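Local coordinates for protein citrate synthase (Thermotoga maritima, PDB 2P2W) that probably catalyses the condensation of oxaloacetate with acetyl-CoA to give citrate and CoA, a step of the tricarboxylic acid cycle, at residues 164-169 with 308-313; 170-175 with 261-266; 212-217 with 244-249; 217-222 with 302-307. One frame throughout, in Å; residues are numbered along the deposited sequence.

Read from the N terminus, helix 163-173 comes first: its early turns enter contact 1 and its later ones contact 2. Contact 1 closes the longest loop, returning at 308-313, the end of helix 299-309 and the turn after it, and the other three contacts all nest inside it. Contact 2 closes at helix 258-270, with contact 3 nested in turn between its segments; contact 3 folds the loop 244-249 back on the start of helix 214-225. Contact 4 joins that helix to helix 299-309, crossing contacts 2 and 3 along the chain. Helix 299-309 therefore meets helix 214-225 through its body, while the turn that follows it packs on helix 163-173.

Contact 1: 164-169 with 308-313; sequences RLLESA and EELGFP
The phenyl ring of F312 receives the CD2 methyl of L166 obliquely, with L166 CD2 3.7 Å from F312 CZ and 4.0 Å from F312 CE2. The methyl thus reaches the far end of the ring, and the two side chains lie roughly at right angles. A second aromatic residue, F156, meets F312 in an edge-to-face (T-shaped) pairing, so the ring has an aliphatic neighbour in L166 and an aromatic one in F156. Nearer its backbone, L166 touches the other leucine: L310 CD1 rests 3.9 Å from L166 CB. One leucine therefore spends its root on L310 and its branched end on F312. This division follows from its first torsion, which sets CG trans to the backbone N (chi1 176°) and carries the branch outward to the ring.

The backbone explains how L310 and F312 can both face the helix. G311, the first residue to leave helical angles, forms a Schellman motif with the last turn of helix 299-309: G311 N bonds back to E308 O at 3.0 Å, and F312 N probably bonds to F307 O. At G311 phi is 97°, an angle that a side chain would resist because it would crowd the preceding carbonyl, and glycine suits the turn for that reason. Leucine and phenylalanine flanking it supply apolar surface for a buried, wholly apolar contact. Around this junction, V148 of helix 147-156 touches L166 and M155 of the same helix touches F312, while helix 317-337 packs its L320 on the F312 side chain.

Contact 2: 170-175 with 261-266; sequences FILLME and VFLKRV
L172 gives the most surface to this contact, and nearly all the touching is done by one methyl, CD1, lodged where F262 and L263 diverge from consecutive positions of helix 258-270. L172 CD1 lies 3.6 Å from F262 CD1 and 3.9 Å from F262 CB, so it meets both the ring and its stem. The approach to the ring is oblique. With L263 the meeting is tip to tip: L172 CD1 is 3.7 Å from L263 CG, and L263 CD2 is equally close to it.

The cleft for this methyl arises from different first torsions on the two neighbours. F262 turns its ring trans to the backbone N (chi1 -172°), whereas L263 sets CG beside its own N (chi1 -67°), and the side chains part around the incoming leucine. A forked, flexible leucine suits this place because its CD1 branch can fill the notch. V33 and A37 of helix 33-39 touch the L172 side chain as well. L263 also touches V299 and S303 of helix 299-309. On one face of F262, R265 NH2 lies 3.2 Å above the ring plane, offset toward the rim, so the phenylalanine has a charged neighbour from the next turn of its own helix.

Across the contact itself everything is hydrocarbon and buried. Between these segments cohesion rests on the hydrophobic effect and close van der Waals fit, rather than on directional polar bonds.

Contact 3: 212-217 with 244-249; sequences GGASEK and KIMGFG
The weakly bonded first turn of helix 214-225 approaches a type II turn from I245 to F248, bringing A214 CA within 5.8 Å of M246 CA. M246 does the touching from the turn. Its chain bends at chi2 (-73°), which brings the sulfur over the helix. There M246 SD sits 3.8 Å from A214 CB and 3.9 Å from K217 CB, straddling two residues one helical turn apart, while M246 CG lies 3.7 Å from K217 CB. Alanine, with its small methyl, suits the place where the backbones come nearest. The lysine lends only the root of its chain and then leads its amine away from the turn.

The helix start is steadied from within. G212 O accepts from both S215 N (3.0 Å) and S215 OG (2.8 Å), and the hydroxyl comes almost straight at the carbonyl, with a C=O...OG angle of 160°. In the turn, G247 adopts a positive phi of 89°, natural for glycine at the third position of a type II turn.

A214 also touches D300, predicted to be an active-site residue, and lies about 5 Å from a bound citrate anion, probably from the crystallisation medium. The loop segment runs into the predicted active-site H250. The sequence from G247 onward opens the glycine-histidine signature of citrate synthases, and the arrangement is consistent with the wall of that family's active site.

Contact 4: 217-222 with 302-307; sequences KVPPML and YSSVLF
V218 meets S304 where two helices cross almost perpendicularly, V218 CG1 lying 3.4 Å and V218 CB 3.5 Å from S304 OG. P219 leans on the same serine: its ring atom CD is 3.9 Å from both S304 OG and S304 CB. Further along, L222 CD1 touches V305 CG2 at 3.9 Å, the side chains crossing at about a right angle. The small serine lets the helices come together, and the axes of segments 217-222 and 302-307 pass 9.1 Å apart at 86°.

A hydroxyl pressed against hydrocarbon needs a polar outlet, and S304 finds one in its own helix: OG bonds to D300 O and, weakly, to L301 O. Its first torsion (chi1 66°) places OG between the backbone N and the carbonyl carbon, from where it can reach back to the preceding turn. On the other helix, the prolines at 219 and 220 have no N-H to give, and the helix is kinked where those bonds are missing; the pattern resumes with M221 N to K217 O (3.1 Å).

Further out, F317 of helix 317-337 touches P219 and S304, I279 of helix 275-289 packs on L222, and L267 of helix 258-270 on V305. D300, a predicted active-site residue, lies in the first turn of the helix that carries S304. The crossing belongs to the mainly helical fold of citrate synthases, close to the predicted active site.

Contact 1: 164-169 with 308-313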
loop_
_atom_site.group_PDB
_atom_site.type_symbol
_atom_site.label_atom_id
_atom_site.label_comp_id
_atom_site.label_asym_id
_atom_site.label_seq_id
_atom_site.Cartn_x
_atom_site.Cartn_y
_atom_site.Cartn_z
ATOM N N ARG A 164 11.101 24.798 -16.670
ATOM C CA ARG A 164 11.460 23.846 -17.720
ATOM C C ARG A 164 12.286 22.674 -17.175
ATOM O O ARG A 164 12.139 21.531 -17.589
ATOM C CB ARG A 164 12.259 24.592 -18.789
ATOM C CG ARG A 164 11.415 25.633 -19.525
ATOM C CD ARG A 164 12.137 26.191 -20.756
ATOM N NE ARG A 164 11.379 27.300 -21.342
ATOM C CZ ARG A 164 10.468 26.995 -22.284
ATOM N NH1 ARG A 164 10.279 25.737 -22.643
ATOM N NH2 ARG A 164 9.754 27.970 -22.853
ATOM N N LEU A 165 13.190 22.983 -16.249
ATOM C CA LEU A 165 14.057 21.966 -15.664
ATOM C C LEU A 165 13.218 21.011 -14.813
ATOM O O LEU A 165 13.412 19.793 -14.848
ATOM C CB LEU A 165 15.144 22.630 -14.811
ATOM C CG LEU A 165 15.927 23.760 -15.498
ATOM C CD1 LEU A 165 17.028 24.254 -14.565
ATOM C CD2 LEU A 165 16.509 23.271 -16.820
ATOM N N LEU A 166 12.283 21.567 -14.048
ATOM C CA LEU A 166 11.407 20.759 -13.208
ATOM C C LEU A 166 10.535 19.853 -14.074
ATOM O O LEU A 166 10.317 18.690 -13.741
ATOM C CB LEU A 166 10.512 21.654 -12.340
ATOM C CG LEU A 166 9.474 20.927 -11.475
ATOM C CD1 LEU A 166 10.174 19.932 -10.566
ATOM C CD2 LEU A 166 8.680 21.933 -10.651
ATOM N N GLU A 167 10.044 20.386 -15.190
ATOM C CA GLU A 167 9.200 19.602 -16.086
ATOM C C GLU A 167 9.978 18.414 -16.667
ATOM O O GLU A 167 9.460 17.295 -16.731
ATOM C CB GLU A 167 8.654 20.494 -17.208
ATOM C CG GLU A 167 7.731 19.782 -18.185
ATOM C CD GLU A 167 6.541 20.642 -18.585
ATOM O OE1 GLU A 167 6.732 21.855 -18.820
ATOM O OE2 GLU A 167 5.417 20.106 -18.671
ATOM N N SER A 168 11.219 18.652 -17.091
ATOM C CA SER A 168 12.041 17.570 -17.631
ATOM C C SER A 168 12.219 16.499 -16.555
ATOM O O SER A 168 12.154 15.303 -16.838
ATOM C CB SER A 168 13.419 18.089 -18.063
ATOM O OG SER A 168 13.328 18.906 -19.215
ATOM N N ALA A 169 12.439 16.938 -15.318
ATOM C CA ALA A 169 12.622 16.013 -14.200
ATOM C C ALA A 169 11.385 15.144 -13.991
ATOM O O ALA A 169 11.496 13.929 -13.800
ATOM C CB ALA A 169 12.940 16.786 -12.924
ATOM N N GLU A 308 16.509 20.593 -4.632
ATOM C CA GLU A 308 17.042 21.489 -3.613
ATOM C C GLU A 308 17.364 22.842 -4.244
ATOM O O GLU A 308 16.953 23.887 -3.737
ATOM C CB GLU A 308 18.318 20.904 -2.995
ATOM C CG GLU A 308 19.064 21.876 -2.076
ATOM C CD GLU A 308 18.796 21.636 -0.598
ATOM O OE1 GLU A 308 17.793 20.967 -0.264
ATOM O OE2 GLU A 308 19.591 22.129 0.230
ATOM N N GLU A 309 18.100 22.819 -5.353
ATOM C CA GLU A 309 18.489 24.063 -6.020
ATOM C C GLU A 309 17.279 24.830 -6.563
ATOM O O GLU A 309 17.327 26.040 -6.756
ATOM C CB GLU A 309 19.488 23.767 -7.152
ATOM C CG GLU A 309 20.832 23.172 -6.672
ATOM C CD GLU A 309 21.532 24.066 -5.658
ATOM O OE1 GLU A 309 21.393 25.281 -5.731
ATOM O OE2 GLU A 309 22.257 23.526 -4.821
ATOM N N LEU A 310 16.177 24.095 -6.848
ATOM C CA LEU A 310 14.974 24.767 -7.363
ATOM C C LEU A 310 14.150 25.393 -6.232
ATOM O O LEU A 310 13.125 26.028 -6.457
ATOM C CB LEU A 310 14.106 23.753 -8.096
ATOM C CG LEU A 310 14.664 23.307 -9.435
ATOM C CD1 LEU A 310 13.685 22.353 -10.151
ATOM C CD2 LEU A 310 14.918 24.479 -10.394
ATOM N N GLY A 311 14.569 25.123 -4.975
ATOM C CA GLY A 311 13.920 25.792 -3.832
ATOM C C GLY A 311 12.804 24.958 -3.134
ATOM O O GLY A 311 12.051 25.519 -2.349
ATOM N N PHE A 312 12.700 23.656 -3.392
ATOM C CA PHE A 312 11.677 22.844 -2.738
ATOM C C PHE A 312 12.158 22.262 -1.411
ATOM O O PHE A 312 13.340 21.959 -1.252
ATOM C CB PHE A 312 11.235 21.695 -3.649
ATOM C CG PHE A 312 10.471 22.141 -4.858
ATOM C CD1 PHE A 312 9.091 22.292 -4.800
ATOM C CD2 PHE A 312 11.129 22.443 -6.044
ATOM C CE1 PHE A 312 8.372 22.741 -5.908
ATOM C CE2 PHE A 312 10.417 22.894 -7.164
ATOM C CZ PHE A 312 9.036 23.042 -7.091
ATOM N N PRO A 313 11.241 22.105 -0.437
ATOM C CA PRO A 313 11.575 21.550 0.879
ATOM C C PRO A 313 12.001 20.091 0.714
ATOM O O PRO A 313 11.408 19.356 -0.073
ATOM C CB PRO A 313 10.261 21.655 1.655
ATOM C CG PRO A 313 9.164 22.239 0.826
ATOM C CD PRO A 313 9.818 22.480 -0.502
#

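Contact 2: 170-175 with 261-266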
loop_
_atom_site.group_PDB
_atom_site.type_symbol
_atom_site.label_atom_id
_atom_site.label_comp_id
_atom_site.label_asym_id
_atom_site.label_seq_id
_atom_site.Cartn_x
_atom_site.Cartn_y
_atom_site.Cartn_z
ATOM N N PHE A 170 10.205 15.758 -14.014
ATOM C CA PHE A 170 8.979 14.986 -13.831
ATOM C C PHE A 170 8.854 13.916 -14.914
ATOM O O PHE A 170 8.564 12.753 -14.626
ATOM C CB PHE A 170 7.744 15.887 -13.881
ATOM C CG PHE A 170 7.504 16.673 -12.622
ATOM C CD1 PHE A 170 7.781 16.125 -11.373
ATOM C CD2 PHE A 170 6.927 17.940 -12.687
ATOM C CE1 PHE A 170 7.481 16.825 -10.205
ATOM C CE2 PHE A 170 6.624 18.649 -11.529
ATOM C CZ PHE A 170 6.901 18.090 -10.283
ATOM N N ILE A 171 9.073 14.314 -16.162
ATOM C CA ILE A 171 8.982 13.388 -17.280
ATOM C C ILE A 171 9.914 12.189 -17.075
ATOM O O ILE A 171 9.521 11.044 -17.294
ATOM C CB ILE A 171 9.320 14.104 -18.613
ATOM C CG1 ILE A 171 8.280 15.197 -18.882
ATOM C CG2 ILE A 171 9.357 13.103 -19.760
ATOM C CD1 ILE A 171 8.594 16.074 -20.081
ATOM N N LEU A 172 11.141 12.453 -16.639
ATOM C CA LEU A 172 12.109 11.382 -16.399
ATOM C C LEU A 172 11.664 10.416 -15.295
ATOM O O LEU A 172 12.047 9.246 -15.296
ATOM C CB LEU A 172 13.466 11.971 -16.004
ATOM C CG LEU A 172 14.263 12.723 -17.069
ATOM C CD1 LEU A 172 15.488 13.373 -16.432
ATOM C CD2 LEU A 172 14.677 11.751 -18.159
ATOM N N LEU A 173 10.853 10.910 -14.363
ATOM C CA LEU A 173 10.392 10.113 -13.230
ATOM C C LEU A 173 8.990 9.512 -13.348
ATOM O O LEU A 173 8.539 8.822 -12.440
ATOM C CB LEU A 173 10.440 10.969 -11.957
ATOM C CG LEU A 173 11.799 11.513 -11.514
ATOM C CD1 LEU A 173 11.601 12.644 -10.504
ATOM C CD2 LEU A 173 12.624 10.384 -10.908
ATOM N N MET A 174 8.297 9.760 -14.450
ATOM C CA MET A 174 6.941 9.247 -14.586
ATOM C C MET A 174 6.773 7.737 -14.570
ATOM O O MET A 174 5.781 7.230 -14.046
ATOM C CB MET A 174 6.295 9.759 -15.871
ATOM C CG MET A 174 5.792 11.175 -15.808
ATOM S SD MET A 174 4.885 11.568 -17.311
ATOM C CE MET A 174 4.508 13.286 -17.014
ATOM N N GLU A 175 7.736 7.011 -15.122
ATOM C CA GLU A 175 7.570 5.568 -15.222
ATOM C C GLU A 175 8.846 4.740 -15.337
ATOM O O GLU A 175 9.813 5.170 -15.963
ATOM C CB GLU A 175 6.685 5.298 -16.446
ATOM C CG GLU A 175 6.886 3.954 -17.114
ATOM C CD GLU A 175 6.274 2.824 -16.326
ATOM O OE1 GLU A 175 5.397 3.107 -15.485
ATOM O OE2 GLU A 175 6.664 1.657 -16.558
ATOM N N VAL A 261 21.993 10.573 -15.667
ATOM C CA VAL A 261 22.886 11.223 -16.619
ATOM C C VAL A 261 22.254 12.515 -17.133
ATOM O O VAL A 261 22.912 13.560 -17.197
ATOM C CB VAL A 261 23.186 10.298 -17.818
ATOM C CG1 VAL A 261 23.994 11.048 -18.870
ATOM C CG2 VAL A 261 23.944 9.059 -17.338
ATOM N N PHE A 262 20.975 12.440 -17.495
ATOM C CA PHE A 262 20.258 13.604 -17.997
ATOM C C PHE A 262 20.251 14.715 -16.941
ATOM O O PHE A 262 20.618 15.855 -17.230
ATOM C CB PHE A 262 18.816 13.217 -18.377
ATOM C CG PHE A 262 18.056 14.305 -19.088
ATOM C CD1 PHE A 262 17.649 15.454 -18.411
ATOM C CD2 PHE A 262 17.750 14.185 -20.441
ATOM C CE1 PHE A 262 16.951 16.465 -19.070
ATOM C CE2 PHE A 262 17.051 15.190 -21.113
ATOM C CZ PHE A 262 16.651 16.332 -20.428
ATOM N N LEU A 263 19.841 14.382 -15.720
ATOM C CA LEU A 263 19.794 15.371 -14.648
ATOM C C LEU A 263 21.175 15.888 -14.256
ATOM O O LEU A 263 21.305 17.027 -13.815
ATOM C CB LEU A 263 19.078 14.802 -13.418
ATOM C CG LEU A 263 17.583 14.522 -13.623
ATOM C CD1 LEU A 263 16.990 13.958 -12.346
ATOM C CD2 LEU A 263 16.864 15.806 -14.022
ATOM N N LYS A 264 22.207 15.064 -14.399
ATOM C CA LYS A 264 23.548 15.532 -14.070
ATOM C C LYS A 264 23.914 16.648 -15.048
ATOM O O LYS A 264 24.531 17.644 -14.667
ATOM C CB LYS A 264 24.577 14.403 -14.175
ATOM C CG LYS A 264 25.958 14.822 -13.691
ATOM C CD LYS A 264 26.994 13.730 -13.885
ATOM C CE LYS A 264 28.354 14.187 -13.369
ATOM N NZ LYS A 264 29.400 13.163 -13.627
ATOM N N ARG A 265 23.517 16.485 -16.307
ATOM C CA ARG A 265 23.805 17.491 -17.320
ATOM C C ARG A 265 23.028 18.770 -17.017
ATOM O O ARG A 265 23.541 19.877 -17.190
ATOM C CB ARG A 265 23.440 16.974 -18.717
ATOM C CG ARG A 265 23.773 17.962 -19.829
ATOM C CD ARG A 265 23.597 17.366 -21.225
ATOM N NE ARG A 265 22.215 16.989 -21.504
ATOM C CZ ARG A 265 21.735 15.752 -21.407
ATOM N NH1 ARG A 265 22.525 14.751 -21.037
ATOM N NH2 ARG A 265 20.460 15.516 -21.685
ATOM N N VAL A 266 21.786 18.616 -16.570
ATOM C CA VAL A 266 20.954 19.764 -16.227
ATOM C C VAL A 266 21.660 20.603 -15.164
ATOM O O VAL A 266 21.788 21.822 -15.297
ATOM C CB VAL A 266 19.588 19.308 -15.680
ATOM C CG1 VAL A 266 18.838 20.489 -15.088
ATOM C CG2 VAL A 266 18.777 18.657 -16.796
#

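Contact 3: 212-217 with 244-249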
loop_
_atom_site.group_PDB
_atom_site.type_symbol
_atom_site.label_atom_id
_atom_site.label_comp_id
_atom_site.label_asym_id
_atom_site.label_seq_id
_atom_site.Cartn_x
_atom_site.Cartn_y
_atom_site.Cartn_z
ATOM N N GLY A 212 12.186 5.560 -3.386
ATOM C CA GLY A 212 12.195 6.996 -3.706
ATOM C C GLY A 212 12.758 7.867 -2.560
ATOM O O GLY A 212 13.331 8.926 -2.776
ATOM N N GLY A 213 12.547 7.399 -1.336
ATOM C CA GLY A 213 12.988 8.139 -0.164
ATOM C C GLY A 213 14.483 8.407 -0.120
ATOM O O GLY A 213 14.943 9.250 0.651
ATOM N N ALA A 214 15.252 7.685 -0.932
ATOM C CA ALA A 214 16.694 7.891 -0.969
ATOM C C ALA A 214 16.976 9.335 -1.398
ATOM O O ALA A 214 18.007 9.907 -1.046
ATOM C CB ALA A 214 17.345 6.908 -1.946
ATOM N N SER A 215 16.047 9.924 -2.146
ATOM C CA SER A 215 16.215 11.300 -2.604
ATOM C C SER A 215 16.280 12.279 -1.429
ATOM O O SER A 215 16.994 13.279 -1.491
ATOM C CB SER A 215 15.073 11.695 -3.549
ATOM O OG SER A 215 13.820 11.707 -2.884
ATOM N N GLU A 216 15.547 11.993 -0.356
ATOM C CA GLU A 216 15.555 12.875 0.808
ATOM C C GLU A 216 16.793 12.629 1.671
ATOM O O GLU A 216 17.177 13.476 2.474
ATOM C CB GLU A 216 14.288 12.672 1.644
ATOM C CG GLU A 216 13.006 12.785 0.830
ATOM C CD GLU A 216 11.755 12.836 1.686
ATOM O OE1 GLU A 216 11.838 12.512 2.893
ATOM O OE2 GLU A 216 10.684 13.192 1.137
ATOM N N LYS A 217 17.417 11.468 1.498
ATOM C CA LYS A 217 18.618 11.136 2.266
ATOM C C LYS A 217 19.907 11.637 1.621
ATOM O O LYS A 217 20.959 11.721 2.231
ATOM C CB LYS A 217 18.690 9.608 2.420
ATOM C CG LYS A 217 17.849 9.105 3.601
ATOM C CD LYS A 217 18.680 8.596 4.784
ATOM C CE LYS A 217 17.816 8.229 5.997
ATOM N NZ LYS A 217 18.466 8.719 7.212
ATOM N N LYS A 244 24.774 1.587 3.336
ATOM C CA LYS A 244 24.266 1.807 1.990
ATOM C C LYS A 244 24.528 3.244 1.548
ATOM O O LYS A 244 24.139 4.188 2.231
ATOM C CB LYS A 244 22.762 1.515 1.955
ATOM C CG LYS A 244 22.000 2.202 0.827
ATOM C CD LYS A 244 22.229 1.550 -0.519
ATOM C CE LYS A 244 21.206 2.038 -1.541
ATOM N NZ LYS A 244 20.623 0.925 -2.346
ATOM N N ILE A 245 25.203 3.405 0.412
ATOM C CA ILE A 245 25.481 4.736 -0.119
ATOM C C ILE A 245 24.252 5.184 -0.914
ATOM O O ILE A 245 23.963 4.648 -1.982
ATOM C CB ILE A 245 26.720 4.725 -1.044
ATOM C CG1 ILE A 245 27.952 4.275 -0.251
ATOM C CG2 ILE A 245 26.945 6.114 -1.634
ATOM C CD1 ILE A 245 29.211 4.123 -1.090
ATOM N N MET A 246 23.529 6.161 -0.375
ATOM C CA MET A 246 22.319 6.673 -1.012
ATOM C C MET A 246 22.599 7.318 -2.370
ATOM O O MET A 246 23.621 7.966 -2.557
ATOM C CB MET A 246 21.647 7.687 -0.083
ATOM C CG MET A 246 21.128 7.093 1.221
ATOM S SD MET A 246 19.641 6.077 0.981
ATOM C CE MET A 246 19.648 5.104 2.510
ATOM N N GLY A 247 21.685 7.135 -3.318
ATOM C CA GLY A 247 21.875 7.720 -4.632
ATOM C C GLY A 247 22.639 6.823 -5.588
ATOM O O GLY A 247 22.833 7.175 -6.747
ATOM N N PHE A 248 23.081 5.668 -5.102
ATOM C CA PHE A 248 23.817 4.715 -5.933
ATOM C C PHE A 248 23.192 3.331 -5.867
ATOM O O PHE A 248 22.508 2.994 -4.898
ATOM C CB PHE A 248 25.283 4.606 -5.491
ATOM C CG PHE A 248 26.125 5.778 -5.885
ATOM C CD1 PHE A 248 25.981 7.006 -5.244
ATOM C CD2 PHE A 248 27.067 5.658 -6.909
ATOM C CE1 PHE A 248 26.764 8.099 -5.616
ATOM C CE2 PHE A 248 27.855 6.746 -7.287
ATOM C CZ PHE A 248 27.701 7.972 -6.637
ATOM N N GLY A 249 23.441 2.534 -6.901
ATOM C CA GLY A 249 22.912 1.184 -6.944
ATOM C C GLY A 249 21.541 1.075 -7.583
ATOM O O GLY A 249 20.774 2.044 -7.626
#

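Contact 4: 217-222 with 302-307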
loop_
_atom_site.group_PDB
_atom_site.type_symbol
_atom_site.label_atom_id
_atom_site.label_comp_id
_atom_site.label_asym_id
_atom_site.label_seq_id
_atom_site.Cartn_x
_atom_site.Cartn_y
_atom_site.Cartn_z
ATOM N N LYS A 217 17.417 11.468 1.498
ATOM C CA LYS A 217 18.618 11.136 2.266
ATOM C C LYS A 217 19.907 11.637 1.621
ATOM O O LYS A 217 20.959 11.721 2.231
ATOM C CB LYS A 217 18.690 9.608 2.420
ATOM C CG LYS A 217 17.849 9.105 3.601
ATOM C CD LYS A 217 18.680 8.596 4.784
ATOM C CE LYS A 217 17.816 8.229 5.997
ATOM N NZ LYS A 217 18.466 8.719 7.212
ATOM N N VAL A 218 19.836 11.927 0.306
ATOM C CA VAL A 218 21.063 12.329 -0.372
ATOM C C VAL A 218 21.648 13.663 0.118
ATOM O O VAL A 218 22.826 13.768 0.442
ATOM C CB VAL A 218 20.875 12.272 -1.887
ATOM C CG1 VAL A 218 22.024 13.018 -2.574
ATOM C CG2 VAL A 218 20.896 10.818 -2.350
ATOM N N PRO A 219 20.844 14.730 0.131
ATOM C CA PRO A 219 21.336 16.014 0.607
ATOM C C PRO A 219 22.103 15.925 1.948
ATOM O O PRO A 219 23.212 16.416 2.092
ATOM C CB PRO A 219 20.138 16.961 0.647
ATOM C CG PRO A 219 19.221 16.487 -0.473
ATOM C CD PRO A 219 19.478 14.910 -0.377
ATOM N N PRO A 220 21.503 15.275 2.962
ATOM C CA PRO A 220 22.158 15.139 4.274
ATOM C C PRO A 220 23.448 14.314 4.186
ATOM O O PRO A 220 24.422 14.558 4.915
ATOM C CB PRO A 220 21.099 14.436 5.124
ATOM C CG PRO A 220 19.838 14.154 4.352
ATOM C CD PRO A 220 20.155 14.684 2.990
ATOM N N MET A 221 23.444 13.327 3.298
ATOM C CA MET A 221 24.614 12.479 3.112
ATOM C C MET A 221 25.728 13.308 2.488
ATOM O O MET A 221 26.885 13.224 2.900
ATOM C CB MET A 221 24.282 11.299 2.200
ATOM C CG MET A 221 25.472 10.403 1.917
ATOM S SD MET A 221 25.212 9.349 0.482
ATOM C CE MET A 221 25.312 10.542 -0.837
ATOM N N LEU A 222 25.370 14.109 1.489
ATOM C CA LEU A 222 26.345 14.963 0.819
ATOM C C LEU A 222 26.959 15.937 1.824
ATOM O O LEU A 222 28.165 16.186 1.810
ATOM C CB LEU A 222 25.669 15.733 -0.326
ATOM C CG LEU A 222 25.131 14.858 -1.466
ATOM C CD1 LEU A 222 24.388 15.717 -2.488
ATOM C CD2 LEU A 222 26.287 14.111 -2.119
ATOM N N TYR A 302 20.902 12.888 -8.321
ATOM C CA TYR A 302 20.797 14.207 -8.921
ATOM C C TYR A 302 19.421 14.852 -8.897
ATOM O O TYR A 302 19.317 16.078 -8.941
ATOM C CB TYR A 302 21.344 14.156 -10.346
ATOM C CG TYR A 302 22.818 13.823 -10.372
ATOM C CD1 TYR A 302 23.752 14.669 -9.765
ATOM C CD2 TYR A 302 23.280 12.654 -10.977
ATOM C CE1 TYR A 302 25.105 14.358 -9.759
ATOM C CE2 TYR A 302 24.633 12.332 -10.980
ATOM C CZ TYR A 302 25.541 13.186 -10.369
ATOM O OH TYR A 302 26.877 12.862 -10.359
ATOM N N SER A 303 18.363 14.052 -8.840
ATOM C CA SER A 303 17.029 14.637 -8.782
ATOM C C SER A 303 16.923 15.421 -7.474
ATOM O O SER A 303 16.377 16.527 -7.445
ATOM C CB SER A 303 15.944 13.553 -8.822
ATOM O OG SER A 303 15.950 12.778 -7.638
ATOM N N SER A 304 17.459 14.849 -6.398
ATOM C CA SER A 304 17.420 15.504 -5.093
ATOM C C SER A 304 18.179 16.830 -5.120
ATOM O O SER A 304 17.710 17.828 -4.573
ATOM C CB SER A 304 18.009 14.594 -4.005
ATOM O OG SER A 304 19.393 14.362 -4.201
ATOM N N VAL A 305 19.346 16.845 -5.759
ATOM C CA VAL A 305 20.130 18.077 -5.836
ATOM C C VAL A 305 19.376 19.134 -6.647
ATOM O O VAL A 305 19.344 20.309 -6.273
ATOM C CB VAL A 305 21.528 17.818 -6.462
ATOM C CG1 VAL A 305 22.280 19.137 -6.631
ATOM C CG2 VAL A 305 22.333 16.890 -5.549
ATOM N N LEU A 306 18.753 18.721 -7.747
ATOM C CA LEU A 306 17.994 19.664 -8.561
ATOM C C LEU A 306 16.831 20.254 -7.764
ATOM O O LEU A 306 16.635 21.472 -7.753
ATOM C CB LEU A 306 17.456 18.987 -9.828
ATOM C CG LEU A 306 16.578 19.880 -10.719
ATOM C CD1 LEU A 306 17.390 21.081 -11.182
ATOM C CD2 LEU A 306 16.055 19.096 -11.921
ATOM N N PHE A 307 16.060 19.397 -7.096
ATOM C CA PHE A 307 14.922 19.870 -6.314
ATOM C C PHE A 307 15.367 20.866 -5.249
ATOM O O PHE A 307 14.683 21.860 -4.984
ATOM C CB PHE A 307 14.185 18.696 -5.657
ATOM C CG PHE A 307 13.540 17.755 -6.641
ATOM C CD1 PHE A 307 13.098 18.213 -7.880
ATOM C CD2 PHE A 307 13.346 16.417 -6.316
ATOM C CE1 PHE A 307 12.470 17.349 -8.781
ATOM C CE2 PHE A 307 12.721 15.549 -7.208
ATOM C CZ PHE A 307 12.283 16.016 -8.441
#